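Endonuclease 8-like L720 (Acanthamoeba polyphaga mimivirus, PDB 4MB7) is a viral endonuclease VIII-like protein with a two-sheet N-terminal part, an H2TH domain and a zinc-binding motif. Local coordinates at residues E11-T16 with G73-G78; P27-K30 with D35-D38; I37-R42 with P61-R66; I90-L93 with I97-R100. All coordinates share one frame; numbering follows the deposited sequence. Where two conformers were deposited one is given.

Contact 1 (E11-T16 with G73-G78). With SO4 (sulfate ion), chain C.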
# COMPACT_ATOMS: atom_id res chain seq x y z
N GLU A 11 -6.65 9.13 -4.69
CA GLU A 11 -6.91 10.32 -5.50
C GLU A 11 -8.23 10.20 -6.27
O GLU A 11 -8.88 11.21 -6.55
CB GLU A 11 -5.75 10.59 -6.46
CG GLU A 11 -4.46 11.01 -5.75
CD GLU A 11 -3.29 11.17 -6.70
OE1 GLU A 11 -3.35 10.63 -7.82
OE2 GLU A 11 -2.31 11.86 -6.33
N LYS A 12 -8.62 8.98 -6.59
CA LYS A 12 -9.85 8.74 -7.35
C LYS A 12 -11.12 8.87 -6.50
O LYS A 12 -12.17 9.22 -7.02
CB LYS A 12 -9.82 7.37 -8.03
CG LYS A 12 -8.95 7.30 -9.27
CD LYS A 12 -8.97 5.90 -9.87
CE LYS A 12 -8.10 5.81 -11.12
NZ LYS A 12 -8.11 4.44 -11.69
N ILE A 13 -11.02 8.57 -5.21
CA ILE A 13 -12.22 8.50 -4.37
C ILE A 13 -12.34 9.61 -3.33
O ILE A 13 -13.39 9.76 -2.71
CB ILE A 13 -12.30 7.14 -3.65
CG1 ILE A 13 -11.18 7.01 -2.62
CG2 ILE A 13 -12.25 5.99 -4.64
CD1 ILE A 13 -11.04 5.63 -2.03
N ARG A 14 -11.28 10.39 -3.14
CA ARG A 14 -11.24 11.35 -2.04
C ARG A 14 -12.26 12.49 -2.17
O ARG A 14 -12.56 13.17 -1.19
CB ARG A 14 -9.83 11.92 -1.85
CG ARG A 14 -9.30 12.73 -3.01
CD ARG A 14 -7.97 13.37 -2.65
NE ARG A 14 -7.30 13.95 -3.81
CZ ARG A 14 -6.12 14.57 -3.76
NH1 ARG A 14 -5.48 14.69 -2.61
NH2 ARG A 14 -5.58 15.06 -4.87
N HIS A 15 -12.78 12.71 -3.37
CA HIS A 15 -13.75 13.78 -3.58
C HIS A 15 -15.17 13.34 -3.23
O HIS A 15 -16.14 13.99 -3.60
CB HIS A 15 -13.66 14.33 -5.00
CG HIS A 15 -12.40 15.10 -5.27
ND1 HIS A 15 -11.32 14.54 -5.92
CD2 HIS A 15 -12.05 16.36 -4.96
CE1 HIS A 15 -10.36 15.45 -6.01
NE2 HIS A 15 -10.77 16.56 -5.43
N THR A 16 -15.27 12.22 -2.51
CA THR A 16 -16.53 11.81 -1.89
C THR A 16 -16.64 12.41 -0.49
O THR A 16 -17.66 12.25 0.18
CB THR A 16 -16.66 10.28 -1.82
OG1 THR A 16 -15.50 9.73 -1.19
CG2 THR A 16 -16.81 9.69 -3.22
N GLY A 73 -7.40 -6.33 -5.74
CA GLY A 73 -8.28 -5.56 -4.89
C GLY A 73 -8.44 -4.15 -5.42
O GLY A 73 -7.48 -3.55 -5.91
N ARG A 74 -9.66 -3.62 -5.34
CA ARG A 74 -9.94 -2.27 -5.82
C ARG A 74 -11.08 -1.62 -5.03
O ARG A 74 -11.95 -2.31 -4.50
CB ARG A 74 -10.35 -2.27 -7.30
CG ARG A 74 -9.30 -2.76 -8.29
CD ARG A 74 -9.61 -4.18 -8.73
NE ARG A 74 -10.91 -4.27 -9.39
CZ ARG A 74 -11.64 -5.38 -9.48
NH1 ARG A 74 -12.81 -5.36 -10.10
NH2 ARG A 74 -11.19 -6.51 -8.95
N ILE A 75 -11.05 -0.29 -4.96
CA ILE A 75 -12.22 0.48 -4.57
C ILE A 75 -12.67 1.26 -5.80
O ILE A 75 -11.93 2.11 -6.30
CB ILE A 75 -11.91 1.46 -3.43
CG1 ILE A 75 -11.27 0.73 -2.25
CG2 ILE A 75 -13.19 2.18 -3.00
CD1 ILE A 75 -10.88 1.64 -1.10
N LEU A 76 -13.86 0.98 -6.30
CA LEU A 76 -14.32 1.57 -7.55
C LEU A 76 -15.45 2.57 -7.38
O LEU A 76 -16.37 2.36 -6.59
CB LEU A 76 -14.73 0.48 -8.55
CG LEU A 76 -13.65 -0.52 -8.96
CD1 LEU A 76 -14.20 -1.52 -9.97
CD2 LEU A 76 -12.43 0.20 -9.53
N VAL A 77 -15.38 3.66 -8.14
CA VAL A 77 -16.44 4.67 -8.16
C VAL A 77 -17.39 4.40 -9.31
O VAL A 77 -16.97 4.32 -10.47
CB VAL A 77 -15.86 6.09 -8.31
CG1 VAL A 77 -16.98 7.11 -8.32
CG2 VAL A 77 -14.87 6.38 -7.20
N GLY A 78 -18.68 4.27 -9.01
CA GLY A 78 -19.68 4.03 -10.03
C GLY A 78 -21.04 4.61 -9.67
O GLY A 78 -21.13 5.59 -8.93
S SO4 C . -5.56 2.66 -14.78
O1 SO4 C . -5.57 3.63 -15.89
O2 SO4 C . -6.44 1.53 -15.15
O3 SO4 C . -4.18 2.16 -14.61
O4 SO4 C . -6.07 3.29 -13.56
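Lys12 reaches strand 73-78 through its backbone: its O lies 3.9 Å from CG2 of Val77. Its side chain leaves helix 5-13 fully extended, and NZ donates a hydrogen bond of 3.0 Å to O4 of a sulfate ion, probably taken up from the crystallisation liquor; Arg5 and Arg229 also bind this anion. Ile13 carries most of the contact, with its two branches divided between two strand residues. CG1 sits between the backbone N and the carbonyl carbon (chi1 67°) and extends to CD1, which meets CD1 of Ile75 at 4.1 Å, the two side chains crossing at about a right angle. The other branch, CG2, packs against CG2 of Val77 at 3.7 Å. In this way the C-terminal part of helix 5-13 covers one face of the four-stranded antiparallel sheet at one of its outermost strands, 73-78, where Ile75 and Val77 point to the helix. Ile13 also touches Trp44 of strand 40-47. Farther on, the chain turns through a short 3-10 segment. Here Ile13 O is gripped twice by Thr16, by OG1 at 2.6 Å, nearly in line with the carbonyl bond (171°), and by the backbone N at 3.1 Å.

Contact 2 (P27-K30 with D35-D38)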
# COMPACT_ATOMS: atom_id res chain seq x y z
N PRO A 27 -21.27 -8.17 2.70
CA PRO A 27 -20.80 -9.02 3.80
C PRO A 27 -19.79 -8.33 4.71
O PRO A 27 -19.85 -8.51 5.92
CB PRO A 27 -20.16 -10.21 3.08
CG PRO A 27 -19.93 -9.76 1.67
CD PRO A 27 -21.02 -8.78 1.38
N SER A 28 -18.88 -7.55 4.13
CA SER A 28 -17.88 -6.84 4.93
C SER A 28 -18.50 -5.75 5.79
O SER A 28 -17.97 -5.41 6.85
CB SER A 28 -16.78 -6.26 4.04
OG SER A 28 -15.98 -7.28 3.48
N TYR A 29 -19.62 -5.19 5.34
CA TYR A 29 -20.32 -4.19 6.13
C TYR A 29 -21.04 -4.84 7.31
O TYR A 29 -20.97 -4.35 8.44
CB TYR A 29 -21.33 -3.41 5.28
CG TYR A 29 -22.24 -2.54 6.11
CD1 TYR A 29 -21.71 -1.54 6.92
CD2 TYR A 29 -23.61 -2.71 6.09
CE1 TYR A 29 -22.54 -0.73 7.69
CE2 TYR A 29 -24.45 -1.91 6.85
CZ TYR A 29 -23.90 -0.92 7.65
OH TYR A 29 -24.73 -0.13 8.41
N LYS A 30 -21.74 -5.94 7.03
CA LYS A 30 -22.43 -6.70 8.07
C LYS A 30 -21.46 -7.17 9.16
O LYS A 30 -21.80 -7.15 10.34
CB LYS A 30 -23.15 -7.91 7.47
CG LYS A 30 -24.34 -7.56 6.59
N ASP A 35 -24.32 0.19 12.55
CA ASP A 35 -25.16 0.92 11.60
C ASP A 35 -24.52 2.25 11.21
O ASP A 35 -24.34 3.13 12.05
CB ASP A 35 -26.56 1.15 12.19
CG ASP A 35 -27.49 1.84 11.22
OD1 ASP A 35 -27.27 1.73 9.99
OD2 ASP A 35 -28.46 2.49 11.67
N LEU A 36 -24.18 2.39 9.94
CA LEU A 36 -23.48 3.58 9.46
C LEU A 36 -24.33 4.48 8.57
O LEU A 36 -23.82 5.41 7.95
CB LEU A 36 -22.20 3.19 8.72
CG LEU A 36 -21.09 2.54 9.55
CD1 LEU A 36 -19.91 2.16 8.68
CD2 LEU A 36 -20.67 3.46 10.68
N ILE A 37 -25.63 4.19 8.50
CA ILE A 37 -26.55 5.01 7.72
C ILE A 37 -26.51 6.47 8.18
O ILE A 37 -26.46 6.74 9.38
CB ILE A 37 -28.00 4.48 7.81
CG1 ILE A 37 -28.09 3.07 7.23
CG2 ILE A 37 -28.97 5.39 7.07
CD1 ILE A 37 -27.76 2.99 5.76
N ASP A 38 -26.47 7.38 7.21
CA ASP A 38 -26.49 8.83 7.45
C ASP A 38 -25.21 9.38 8.09
O ASP A 38 -25.17 10.54 8.50
CB ASP A 38 -27.72 9.25 8.26
CG ASP A 38 -29.01 9.02 7.50
OD1 ASP A 38 -29.00 9.17 6.26
OD2 ASP A 38 -30.03 8.69 8.14
O HOH W 1 -27.34 -0.48 8.04
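Tyr29 OH is held by two partners, the backbone N of Leu36 and a water molecule. Leu36 N donates to Tyr29 OH at 3.0 Å with a nearly straight N-H...O angle of 164°. The water lies 2.7 Å from Tyr29 OH, at the edge of the ring and in its plane, and donates to OD1 of Asp35 at 2.9 Å. The phenol is thus tied to the loop 35-38 directly through a main-chain amide and through the water to the Asp35 carboxylate. The same OD1 receives a weak bond from Ile37 N at 3.3 Å, so that the aspartate side chain folds back over its own loop and meets the next peptide but one, in the manner of an Asx turn. Next to the hydroxyl-bearing carbon, the ring touches Leu36 with one edge: CE1 is 4.0 Å from Leu36 CG, which lies near the ring plane, and equally close to CD1. The two side chains run past each other in opposite directions. With CG of Tyr29 anti to the backbone N (chi1 170°), the ring extends from the helix far enough for its hydroxyl to meet the loop. The contact closes the short connection between helix 27-32 and strand 40-47. Tyr29 also rests on Ile24 of strand 21-25, whereas Leu36 packs on Tyr63 and Ile65 of strand 63-70, so the pair lies between strands of the two antiparallel sheets.

Contact 3 (I37-R42 with P61-R66)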
# COMPACT_ATOMS: atom_id res chain seq x y z
N ILE A 37 -25.63 4.19 8.50
CA ILE A 37 -26.55 5.01 7.72
C ILE A 37 -26.51 6.47 8.18
O ILE A 37 -26.46 6.74 9.38
CB ILE A 37 -28.00 4.48 7.81
CG1 ILE A 37 -28.09 3.07 7.23
CG2 ILE A 37 -28.97 5.39 7.07
CD1 ILE A 37 -27.76 2.99 5.76
N ASP A 38 -26.47 7.38 7.21
CA ASP A 38 -26.49 8.83 7.45
C ASP A 38 -25.21 9.38 8.09
O ASP A 38 -25.17 10.54 8.50
CB ASP A 38 -27.72 9.25 8.26
CG ASP A 38 -29.01 9.02 7.50
OD1 ASP A 38 -29.00 9.17 6.26
OD2 ASP A 38 -30.03 8.69 8.14
N TYR A 39 -24.18 8.56 8.18
CA TYR A 39 -22.86 9.05 8.58
C TYR A 39 -22.28 9.91 7.46
O TYR A 39 -22.66 9.76 6.29
CB TYR A 39 -21.92 7.89 8.90
CG TYR A 39 -21.85 7.54 10.37
CD1 TYR A 39 -22.87 6.84 10.99
CD2 TYR A 39 -20.76 7.92 11.14
CE1 TYR A 39 -22.81 6.52 12.34
CE2 TYR A 39 -20.68 7.61 12.48
CZ TYR A 39 -21.71 6.91 13.08
OH TYR A 39 -21.64 6.60 14.42
N ILE A 40 -21.38 10.81 7.82
CA ILE A 40 -20.76 11.71 6.86
C ILE A 40 -19.29 11.34 6.64
O ILE A 40 -18.56 11.09 7.60
CB ILE A 40 -20.81 13.17 7.35
CG1 ILE A 40 -22.25 13.55 7.72
CG2 ILE A 40 -20.26 14.11 6.29
CD1 ILE A 40 -23.20 13.54 6.56
N ILE A 41 -18.87 11.30 5.38
CA ILE A 41 -17.46 11.10 5.06
C ILE A 41 -16.68 12.36 5.42
O ILE A 41 -16.79 13.38 4.74
CB ILE A 41 -17.25 10.77 3.57
CG1 ILE A 41 -17.92 9.44 3.22
CG2 ILE A 41 -15.77 10.72 3.23
CD1 ILE A 41 -17.70 9.00 1.79
N ARG A 42 -15.90 12.28 6.48
CA ARG A 42 -15.14 13.43 6.96
C ARG A 42 -13.80 13.57 6.26
O ARG A 42 -13.41 14.68 5.88
CB ARG A 42 -14.94 13.35 8.48
CG ARG A 42 -14.07 14.45 9.06
CD ARG A 42 -14.64 15.83 8.76
NE ARG A 42 -13.79 16.90 9.29
CZ ARG A 42 -12.78 17.45 8.62
NH1 ARG A 42 -12.49 17.03 7.40
NH2 ARG A 42 -12.06 18.41 9.18
N PRO A 61 -20.77 8.07 17.86
CA PRO A 61 -19.32 7.82 17.87
C PRO A 61 -18.71 7.90 16.48
O PRO A 61 -19.33 7.47 15.50
CB PRO A 61 -19.22 6.39 18.42
CG PRO A 61 -20.55 5.78 18.16
CD PRO A 61 -21.54 6.89 18.30
N THR A 62 -17.51 8.45 16.40
CA THR A 62 -16.76 8.51 15.15
C THR A 62 -16.12 7.16 14.87
O THR A 62 -15.65 6.49 15.78
CB THR A 62 -15.68 9.61 15.22
OG1 THR A 62 -16.30 10.90 15.24
CG2 THR A 62 -14.74 9.53 14.02
N TYR A 63 -16.13 6.75 13.61
CA TYR A 63 -15.49 5.50 13.21
C TYR A 63 -14.49 5.70 12.08
O TYR A 63 -14.60 6.65 11.30
CB TYR A 63 -16.53 4.46 12.80
CG TYR A 63 -17.35 3.91 13.94
CD1 TYR A 63 -16.80 3.02 14.85
CD2 TYR A 63 -18.68 4.28 14.11
CE1 TYR A 63 -17.55 2.51 15.89
CE2 TYR A 63 -19.43 3.78 15.15
CZ TYR A 63 -18.87 2.89 16.04
OH TYR A 63 -19.62 2.39 17.07
N VAL A 64 -13.52 4.80 11.99
CA VAL A 64 -12.59 4.78 10.88
C VAL A 64 -12.63 3.42 10.20
O VAL A 64 -12.45 2.39 10.85
CB VAL A 64 -11.15 5.09 11.33
CG1 VAL A 64 -10.18 4.91 10.16
CG2 VAL A 64 -11.05 6.50 11.89
N ILE A 65 -12.89 3.42 8.90
CA ILE A 65 -12.84 2.19 8.13
C ILE A 65 -11.48 2.06 7.46
O ILE A 65 -11.05 2.95 6.72
CB ILE A 65 -13.93 2.14 7.05
CG1 ILE A 65 -15.32 2.16 7.70
CG2 ILE A 65 -13.77 0.91 6.18
CD1 ILE A 65 -16.45 2.13 6.70
N ARG A 66 -10.79 0.96 7.74
CA ARG A 66 -9.49 0.69 7.14
C ARG A 66 -9.61 -0.37 6.05
O ARG A 66 -10.15 -1.45 6.28
CB ARG A 66 -8.48 0.24 8.19
CG ARG A 66 -7.06 0.10 7.66
CD ARG A 66 -6.16 -0.60 8.67
NE ARG A 66 -6.52 -2.01 8.80
CZ ARG A 66 -6.08 -2.81 9.77
NH1 ARG A 66 -5.26 -2.34 10.70
NH2 ARG A 66 -6.46 -4.08 9.80
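Tyr39 and Tyr63 cross obliquely, the hydroxyl end of the first coming up to the ring edge of the second. They stand at one end of the four-stranded antiparallel sheet in which strand 50-56 lies between strands 40-47 and 63-70; Tyr39, just ahead of strand 40-47, reaches toward the start of strand 63-70 beyond the end of strand 50-56. Tyr39 OH is near the plane of the Tyr63 ring, 3.7 Å from CE2, and Tyr39 CZ is 4.1 Å from CD2 of Tyr63. This is a meeting of a hydroxyl and a ring edge, with no stacking of the two rings. Tyr63 holds its CG anti to its carbonyl carbon (chi1 -71°), a setting that carries the CD2-CE2 edge toward Tyr39 although its CB does not point straight at that segment. Tyr39 also touches Ser57 and Lys60 of the loop beyond strand 50-56, and Tyr63 touches Leu108 of strand 104-109. The hydroxyl of Tyr39 also brushes the Pro61 ring, 3.9 Å from CD. The polar link is to that proline's backbone: Tyr39 OH donates to Pro61 O at 2.7 Å, and the carbonyl oxygen lies in the plane of the tyrosine ring.

Contact 4 (I90-L93 with I97-R100)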
# COMPACT_ATOMS: atom_id res chain seq x y z
N ILE A 90 -20.78 -2.07 -0.41
CA ILE A 90 -21.39 -1.10 -1.31
C ILE A 90 -21.83 0.12 -0.52
O ILE A 90 -22.60 -0.01 0.43
CB ILE A 90 -22.64 -1.68 -1.99
CG1 ILE A 90 -22.32 -3.00 -2.67
CG2 ILE A 90 -23.21 -0.69 -2.99
CD1 ILE A 90 -21.22 -2.89 -3.67
N ILE A 91 -21.34 1.29 -0.89
CA ILE A 91 -21.77 2.52 -0.24
C ILE A 91 -22.33 3.52 -1.25
O ILE A 91 -21.61 4.01 -2.11
CB ILE A 91 -20.63 3.20 0.54
CG1 ILE A 91 -20.06 2.25 1.59
CG2 ILE A 91 -21.13 4.48 1.20
CD1 ILE A 91 -19.00 2.88 2.49
N GLN A 92 -23.63 3.80 -1.14
CA GLN A 92 -24.24 4.83 -1.97
C GLN A 92 -24.35 6.14 -1.21
O GLN A 92 -24.84 6.19 -0.08
CB GLN A 92 -25.62 4.39 -2.47
CG GLN A 92 -26.29 5.45 -3.34
CD GLN A 92 -27.46 4.91 -4.13
OE1 GLN A 92 -27.76 3.72 -4.10
NE2 GLN A 92 -28.14 5.80 -4.85
N LEU A 93 -23.88 7.22 -1.84
CA LEU A 93 -23.87 8.53 -1.21
C LEU A 93 -25.06 9.39 -1.66
O LEU A 93 -25.83 8.98 -2.52
CB LEU A 93 -22.56 9.25 -1.50
CG LEU A 93 -21.33 8.45 -1.07
CD1 LEU A 93 -20.05 9.12 -1.54
CD2 LEU A 93 -21.32 8.28 0.45
N ILE A 97 -23.44 8.85 -6.15
CA ILE A 97 -22.18 8.14 -6.33
C ILE A 97 -22.20 6.85 -5.52
O ILE A 97 -22.66 6.83 -4.39
CB ILE A 97 -20.98 9.02 -5.90
CG1 ILE A 97 -20.75 10.14 -6.91
CG2 ILE A 97 -19.71 8.18 -5.74
CD1 ILE A 97 -19.53 10.98 -6.61
N VAL A 98 -21.72 5.76 -6.12
CA VAL A 98 -21.64 4.48 -5.42
C VAL A 98 -20.21 3.96 -5.36
O VAL A 98 -19.55 3.80 -6.39
CB VAL A 98 -22.54 3.42 -6.08
CG1 VAL A 98 -22.42 2.09 -5.35
CG2 VAL A 98 -23.99 3.89 -6.10
N LEU A 99 -19.72 3.71 -4.15
CA LEU A 99 -18.39 3.15 -3.95
C LEU A 99 -18.48 1.64 -3.75
O LEU A 99 -19.28 1.16 -2.95
CB LEU A 99 -17.71 3.81 -2.75
CG LEU A 99 -17.44 5.31 -2.85
CD1 LEU A 99 -16.97 5.86 -1.52
CD2 LEU A 99 -16.42 5.60 -3.94
N ARG A 100 -17.64 0.90 -4.47
CA ARG A 100 -17.67 -0.56 -4.39
C ARG A 100 -16.29 -1.15 -4.06
O ARG A 100 -15.31 -0.86 -4.75
CB ARG A 100 -18.21 -1.16 -5.69
CG ARG A 100 -19.65 -0.77 -5.99
CD ARG A 100 -20.21 -1.52 -7.19
NE ARG A 100 -21.66 -1.38 -7.31
CZ ARG A 100 -22.26 -0.34 -7.88
NH1 ARG A 100 -21.54 0.66 -8.38
NH2 ARG A 100 -23.58 -0.29 -7.94
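A beta hairpin formed by strands 89-93 and 98-102 supplies this contact, its two strands running antiparallel at 164° with axes 4.6 Å apart. Ile91 and Leu99 form the hydrogen-bonded pair: Ile91 N donates to Leu99 O at 2.9 Å, and Leu99 N returns a bond of 2.8 Å to Ile91 O. Toward the turn, Leu93 N donates to Ile97 O at 2.9 Å, with an N-H...O angle of 173°. The hairpin makes the two central strands of a four-stranded antiparallel sheet, flanked by strand 21-25 beside 89-93 and strand 73-78 beside 98-102. On the face with Ile90, Gln92, Val98 and Arg100, Ile90 divides its branches: CD1 lies 3.5 Å from CG of Arg100, and CG2 lies 3.7 Å from Val98 CG1. That Val98 methyl also covers one face of the Arg100 guanidinium, offset toward its rim, while Asn79 O and Thr84 OG1 accept hydrogen bonds from the group. Gln92, extended beyond CG, runs obliquely across Val98, its CG 3.9 Å from CG2. Ile91 and Leu99 project from the other face, where Leu93 CD1 approaches Leu99 CD1 at 4.5 Å and Leu99 rests on Trp44 of strand 40-47.

How the contacts relate
Contacts 2 and 3 lie within the span of chain closed by contact 1, and contact 4 follows it. Contacts 1 and 4 have centres 9 Å apart and share a sheet: strand 73-78 pairs with 98-102, Leu76 N approaching Arg100 O at 2.8 Å in a probable hydrogen bond. Contacts 2 and 3, centres 10 Å apart, share Ile37 and Asp38, whereas contacts 1 and 2, centres 18 Å apart, do not touch. Contact 3 belongs to the second sheet, yet Ile41 CD1 meets Leu93 CD2 of contact 4 at 3.9 Å and touches Thr16 of contact 1. Helix 5-13 and both sheets thus join in one N-terminal part, away from the zinc site.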